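Local coordinates for clavulanic acid biosynthesis oligopeptide binding protein 2 (PDB 2WOL), which probably binds oligopeptides as an extracellular solute-binding protein and belongs to the clavulanic acid biosynthesis pathway of Streptomyces clavuligerus, at residues P483-P488 with R515-H520; P314-V319 with R323-A328. All coordinates share one frame; numbering follows the deposited sequence.

Interaction 1 (P483-P488 with R515-H520); sequences PELDDP and RRVMEH
The imidazole of His520 meets two side chains of the 483-488 loop in two different ways, a methyl over its face and a carboxylate at its edge. The tightly packed part is hydrophobic: Leu485 CD1 sits 3.8 Å from the His520 ring centroid and only 7° off the ring normal, a CH-pi contact. The other branch of Leu485 turns to the helix, CD2 lying 4.4 Å from Val517 CG2, and both residues also rest on Val468 of helix 460-468. Leu485 and Val517 are buried, whereas Asp487 and His520 are partly exposed, so the single polar bond lies on the side nearer solvent. His520 NE2 donates to Asp487 OD2 at 2.7 Å, nearly straight at 170°, and the oxygen lies in the ring plane. The carboxylate stands almost perpendicular to the imidazole and is met on its anti side, with the nitrogen somewhat tilted out of the carboxylate plane; with CG anti to the backbone N (chi1 -179°), it extends across to the helix. Face and edge contacts together would restrict rotation of the ring. Asp487 OD1 is used separately, capping Glu489 N. The arrangement is a His-carboxylate hydrogen bond joined to an N-cap, fastening the start of helix 488-499 to the C-terminal part of helix 503-520.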
loop_
_atom_site.group_PDB
_atom_site.type_symbol
_atom_site.label_atom_id
_atom_site.label_comp_id
_atom_site.label_asym_id
_atom_site.label_seq_id
_atom_site.Cartn_x
_atom_site.Cartn_y
_atom_site.Cartn_z
ATOM N N PRO A 483 14.649 -11.375 -4.332
ATOM C CA PRO A 483 15.416 -12.438 -4.987
ATOM C C PRO A 483 16.034 -12.016 -6.318
ATOM O O PRO A 483 16.826 -12.769 -6.891
ATOM C CB PRO A 483 14.360 -13.521 -5.248
ATOM C CG PRO A 483 13.229 -13.198 -4.317
ATOM C CD PRO A 483 13.213 -11.707 -4.273
ATOM N N GLU A 484 15.662 -10.835 -6.812
ATOM C CA GLU A 484 16.058 -10.376 -8.151
ATOM C C GLU A 484 15.695 -11.417 -9.215
ATOM O O GLU A 484 16.496 -11.749 -10.096
ATOM C CB GLU A 484 17.547 -9.996 -8.192
ATOM C CG GLU A 484 17.890 -8.857 -7.237
ATOM C CD GLU A 484 19.380 -8.590 -7.098
ATOM O OE1 GLU A 484 20.134 -8.826 -8.070
ATOM O OE2 GLU A 484 19.789 -8.127 -6.010
ATOM N N LEU A 485 14.480 -11.947 -9.099
ATOM C CA LEU A 485 13.950 -12.874 -10.081
ATOM C C LEU A 485 13.819 -12.156 -11.412
ATOM O O LEU A 485 13.238 -11.073 -11.489
ATOM C CB LEU A 485 12.592 -13.424 -9.634
ATOM C CG LEU A 485 12.042 -14.606 -10.442
ATOM C CD1 LEU A 485 12.874 -15.856 -10.203
ATOM C CD2 LEU A 485 10.578 -14.869 -10.110
ATOM N N ASP A 486 14.382 -12.764 -12.451
ATOM C CA ASP A 486 14.295 -12.230 -13.802
ATOM C C ASP A 486 14.036 -13.381 -14.769
ATOM O O ASP A 486 14.877 -13.720 -15.608
ATOM C CB ASP A 486 15.578 -11.468 -14.152
ATOM C CG ASP A 486 15.441 -10.616 -15.403
ATOM O OD1 ASP A 486 14.313 -10.455 -15.926
ATOM O OD2 ASP A 486 16.483 -10.099 -15.865
ATOM N N ASP A 487 12.860 -13.984 -14.615
ATOM C CA ASP A 487 12.410 -15.091 -15.441
ATOM C C ASP A 487 11.653 -14.516 -16.640
ATOM O O ASP A 487 10.593 -13.903 -16.465
ATOM C CB ASP A 487 11.508 -16.009 -14.603
ATOM C CG ASP A 487 11.000 -17.225 -15.369
ATOM O OD1 ASP A 487 11.148 -17.297 -16.608
ATOM O OD2 ASP A 487 10.427 -18.121 -14.715
ATOM N N PRO A 488 12.204 -14.690 -17.861
ATOM C CA PRO A 488 11.568 -14.203 -19.089
ATOM C C PRO A 488 10.113 -14.654 -19.224
ATOM O O PRO A 488 9.284 -13.897 -19.726
ATOM C CB PRO A 488 12.420 -14.827 -20.201
ATOM C CG PRO A 488 13.740 -15.055 -19.584
ATOM C CD PRO A 488 13.487 -15.365 -18.141
ATOM N N ARG A 515 1.874 -19.204 -9.654
ATOM C CA ARG A 515 2.317 -20.591 -9.625
ATOM C C ARG A 515 3.795 -20.704 -9.996
ATOM O O ARG A 515 4.558 -21.373 -9.302
ATOM C CB ARG A 515 1.455 -21.461 -10.548
ATOM C CG ARG A 515 1.890 -22.919 -10.580
ATOM C CD ARG A 515 0.878 -23.803 -11.296
ATOM N NE ARG A 515 -0.357 -23.958 -10.528
ATOM C CZ ARG A 515 -0.569 -24.908 -9.618
ATOM N NH1 ARG A 515 0.374 -25.803 -9.346
ATOM N NH2 ARG A 515 -1.730 -24.958 -8.977
ATOM N N ARG A 516 4.201 -20.045 -11.080
ATOM C CA ARG A 516 5.598 -20.115 -11.512
ATOM C C ARG A 516 6.525 -19.524 -10.455
ATOM O O ARG A 516 7.593 -20.070 -10.199
ATOM C CB ARG A 516 5.791 -19.390 -12.844
ATOM C CG ARG A 516 5.274 -20.158 -14.040
ATOM C CD ARG A 516 5.345 -19.316 -15.295
ATOM N NE ARG A 516 4.952 -20.071 -16.483
ATOM C CZ ARG A 516 5.797 -20.724 -17.275
ATOM N NH1 ARG A 516 7.099 -20.724 -17.012
ATOM N NH2 ARG A 516 5.341 -21.383 -18.331
ATOM N N VAL A 517 6.105 -18.420 -9.835
ATOM C CA VAL A 517 6.889 -17.808 -8.762
ATOM C C VAL A 517 7.084 -18.785 -7.601
ATOM O O VAL A 517 8.185 -18.916 -7.078
ATOM C CB VAL A 517 6.263 -16.485 -8.259
ATOM C CG1 VAL A 517 6.986 -15.975 -7.013
ATOM C CG2 VAL A 517 6.304 -15.436 -9.355
ATOM N N MET A 518 6.016 -19.487 -7.218
ATOM C CA MET A 518 6.121 -20.467 -6.147
ATOM C C MET A 518 6.965 -21.679 -6.552
ATOM O O MET A 518 7.663 -22.244 -5.716
ATOM C CB MET A 518 4.738 -20.863 -5.618
ATOM C CG MET A 518 4.050 -19.748 -4.805
ATOM S SD MET A 518 5.078 -18.970 -3.526
ATOM C CE MET A 518 5.384 -20.355 -2.429
ATOM N N GLU A 519 6.921 -22.054 -7.833
ATOM C CA GLU A 519 7.820 -23.099 -8.346
ATOM C C GLU A 519 9.292 -22.717 -8.144
ATOM O O GLU A 519 10.119 -23.564 -7.799
ATOM C CB GLU A 519 7.538 -23.397 -9.823
ATOM C CG GLU A 519 6.233 -24.144 -10.064
ATOM C CD GLU A 519 5.827 -24.195 -11.531
ATOM O OE1 GLU A 519 6.564 -23.654 -12.385
ATOM O OE2 GLU A 519 4.758 -24.775 -11.824
ATOM N N HIS A 520 9.612 -21.438 -8.348
ATOM C CA HIS A 520 10.965 -20.924 -8.097
ATOM C C HIS A 520 11.360 -20.999 -6.621
ATOM O O HIS A 520 12.548 -21.064 -6.300
ATOM C CB HIS A 520 11.101 -19.477 -8.572
ATOM C CG HIS A 520 11.292 -19.340 -10.050
ATOM N ND1 HIS A 520 12.474 -19.666 -10.681
ATOM C CD2 HIS A 520 10.459 -18.890 -11.018
ATOM C CE1 HIS A 520 12.357 -19.433 -11.977
ATOM N NE2 HIS A 520 11.144 -18.963 -12.207
#

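Interaction 2 (P314-V319 with R323-A328)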
loop_
_atom_site.group_PDB
_atom_site.type_symbol
_atom_site.label_atom_id
_atom_site.label_comp_id
_atom_site.label_asym_id
_atom_site.label_seq_id
_atom_site.Cartn_x
_atom_site.Cartn_y
_atom_site.Cartn_z
ATOM N N PRO A 314 24.847 -17.834 -2.672
ATOM C CA PRO A 314 24.949 -19.282 -2.475
ATOM C C PRO A 314 24.760 -19.665 -1.005
ATOM O O PRO A 314 25.175 -18.914 -0.125
ATOM C CB PRO A 314 26.377 -19.593 -2.938
ATOM C CG PRO A 314 26.667 -18.536 -3.948
ATOM C CD PRO A 314 26.018 -17.297 -3.394
ATOM N N PRO A 315 24.135 -20.827 -0.733
ATOM C CA PRO A 315 23.667 -21.825 -1.695
ATOM C C PRO A 315 22.216 -21.641 -2.162
ATOM O O PRO A 315 21.610 -22.590 -2.664
ATOM C CB PRO A 315 23.792 -23.125 -0.901
ATOM C CG PRO A 315 23.458 -22.717 0.487
ATOM C CD PRO A 315 23.889 -21.270 0.650
ATOM N N PHE A 316 21.675 -20.435 -2.017
ATOM C CA PHE A 316 20.274 -20.191 -2.372
ATOM C C PHE A 316 20.028 -20.077 -3.876
ATOM O O PHE A 316 18.900 -19.868 -4.307
ATOM C CB PHE A 316 19.721 -18.989 -1.607
ATOM C CG PHE A 316 19.694 -19.202 -0.129
ATOM C CD1 PHE A 316 20.756 -18.795 0.662
ATOM C CD2 PHE A 316 18.628 -19.867 0.465
ATOM C CE1 PHE A 316 20.747 -19.013 2.030
ATOM C CE2 PHE A 316 18.609 -20.091 1.837
ATOM C CZ PHE A 316 19.671 -19.663 2.621
ATOM N N ASP A 317 21.091 -20.232 -4.664
ATOM C CA ASP A 317 20.977 -20.363 -6.113
ATOM C C ASP A 317 20.330 -21.693 -6.508
ATOM O O ASP A 317 19.791 -21.828 -7.610
ATOM C CB ASP A 317 22.360 -20.237 -6.767
ATOM C CG ASP A 317 23.366 -21.239 -6.219
ATOM O OD1 ASP A 317 23.607 -21.254 -4.997
ATOM O OD2 ASP A 317 23.936 -22.007 -7.024
ATOM N N ASN A 318 20.382 -22.661 -5.597
ATOM C CA ASN A 318 19.850 -23.995 -5.838
ATOM C C ASN A 318 18.393 -24.061 -5.401
ATOM O O ASN A 318 18.074 -23.806 -4.233
ATOM C CB ASN A 318 20.698 -25.035 -5.097
ATOM C CG ASN A 318 20.376 -26.453 -5.512
ATOM O OD1 ASN A 318 19.280 -26.945 -5.267
ATOM N ND2 ASN A 318 21.338 -27.126 -6.140
ATOM N N VAL A 319 17.510 -24.397 -6.339
ATOM C CA VAL A 319 16.068 -24.463 -6.053
ATOM C C VAL A 319 15.747 -25.411 -4.894
ATOM O O VAL A 319 14.780 -25.196 -4.166
ATOM C CB VAL A 319 15.221 -24.819 -7.314
ATOM C CG1 VAL A 319 15.474 -26.258 -7.767
ATOM C CG2 VAL A 319 13.728 -24.571 -7.057
ATOM N N ARG A 323 13.511 -24.881 -1.608
ATOM C CA ARG A 323 12.377 -25.742 -1.264
ATOM C C ARG A 323 12.536 -26.383 0.111
ATOM O O ARG A 323 11.556 -26.534 0.839
ATOM C CB ARG A 323 12.141 -26.802 -2.348
ATOM C CG ARG A 323 11.646 -26.187 -3.649
ATOM C CD ARG A 323 11.439 -27.207 -4.746
ATOM N NE ARG A 323 10.923 -26.549 -5.942
ATOM C CZ ARG A 323 10.974 -27.055 -7.172
ATOM N NH1 ARG A 323 11.508 -28.253 -7.400
ATOM N NH2 ARG A 323 10.482 -26.354 -8.183
ATOM N N ALA A 324 13.767 -26.747 0.468
ATOM C CA ALA A 324 14.044 -27.269 1.802
ATOM C C ALA A 324 13.588 -26.277 2.865
ATOM O O ALA A 324 12.938 -26.654 3.834
ATOM C CB ALA A 324 15.524 -27.577 1.962
ATOM N N VAL A 325 13.914 -25.005 2.657
ATOM C CA VAL A 325 13.517 -23.951 3.585
ATOM C C VAL A 325 11.989 -23.844 3.683
ATOM O O VAL A 325 11.441 -23.728 4.783
ATOM C CB VAL A 325 14.144 -22.593 3.199
ATOM C CG1 VAL A 325 13.566 -21.457 4.045
ATOM C CG2 VAL A 325 15.661 -22.657 3.347
ATOM N N GLN A 326 11.305 -23.913 2.542
ATOM C CA GLN A 326 9.844 -23.839 2.535
ATOM C C GLN A 326 9.236 -24.997 3.334
ATOM O O GLN A 326 8.367 -24.779 4.171
ATOM C CB GLN A 326 9.297 -23.829 1.107
ATOM C CG GLN A 326 9.899 -22.754 0.191
ATOM C CD GLN A 326 8.962 -21.600 -0.130
ATOM O OE1 GLN A 326 7.796 -21.576 0.278
ATOM N NE2 GLN A 326 9.467 -20.645 -0.900
ATOM N N TYR A 327 9.709 -26.219 3.093
ATOM C CA TYR A 327 9.188 -27.393 3.800
ATOM C C TYR A 327 9.464 -27.362 5.300
ATOM O O TYR A 327 8.650 -27.847 6.088
ATOM C CB TYR A 327 9.772 -28.681 3.220
ATOM C CG TYR A 327 9.155 -29.140 1.921
ATOM C CD1 TYR A 327 9.932 -29.274 0.771
ATOM C CD2 TYR A 327 7.801 -29.466 1.845
ATOM C CE1 TYR A 327 9.382 -29.705 -0.423
ATOM C CE2 TYR A 327 7.236 -29.900 0.649
ATOM C CZ TYR A 327 8.033 -30.021 -0.484
ATOM O OH TYR A 327 7.488 -30.450 -1.676
ATOM N N ALA A 328 10.618 -26.814 5.689
ATOM C CA ALA A 328 11.041 -26.809 7.095
ATOM C C ALA A 328 10.531 -25.611 7.895
ATOM O O ALA A 328 10.851 -25.463 9.072
ATOM C CB ALA A 328 12.561 -26.917 7.197
#
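Two flat groups, the guanidinium of Arg323 and the ring of Phe316, receive valine methyls differently. Over one face of the guanidinium lies Val319 CG2, 3.5 Å above the plane and displaced toward the rim; its nearest atom there is Arg323 NE, at 3.6 Å from Val319 CG2. The Phe316 ring is instead touched at its edge, where CE2 comes 4.2 Å from Val325 CG2, the two side chains crossing at about a right angle. Met309 of strand 303-309 and Leu448 of strand 448-453 touch both of these residues, making a small apolar cluster. Arg323 reaches under the valine because its chain runs extended from CG to NE (chi2 179°, chi3 178°); on the way, Arg323 CG lies 3.3 Å from Val319 O. Its polar end is held elsewhere: NH2 bonds to Glu519 O and NE to Tyr365 OH, which would hold the guanidinium plane in place beneath the methyl. The backbone bond from Arg323 N to Val319 O, 2.9 Å long, forms the first helical turn. Before it, a type I turn from Pro315 to Asn318 leads into the Asn318 side-chain cap on His320 N. This is a turn followed by an N-capped helix start, in a strand-to-helix connection leaving strand 303-309.

Followed from the N terminus, the chain leaves strand 303-309 and reaches interaction 2 first, a local contact that closes the entry into helix 319-327 across three residues. Interaction 1 opens much later and closes a largely helical excursion of 26 residues, in which helix 488-499 and most of helix 503-520 lie. The two are in series, neither nested nor crossed, yet their centres are 13 Å apart. They meet directly where the Arg323 guanidinium and Val319 methyl of interaction 2 reach the carbonyls of Glu519 and His520. One short and one longer closure thus lie side by side, and their direct touch ties helix 319-327 to the C-terminal part of helix 503-520.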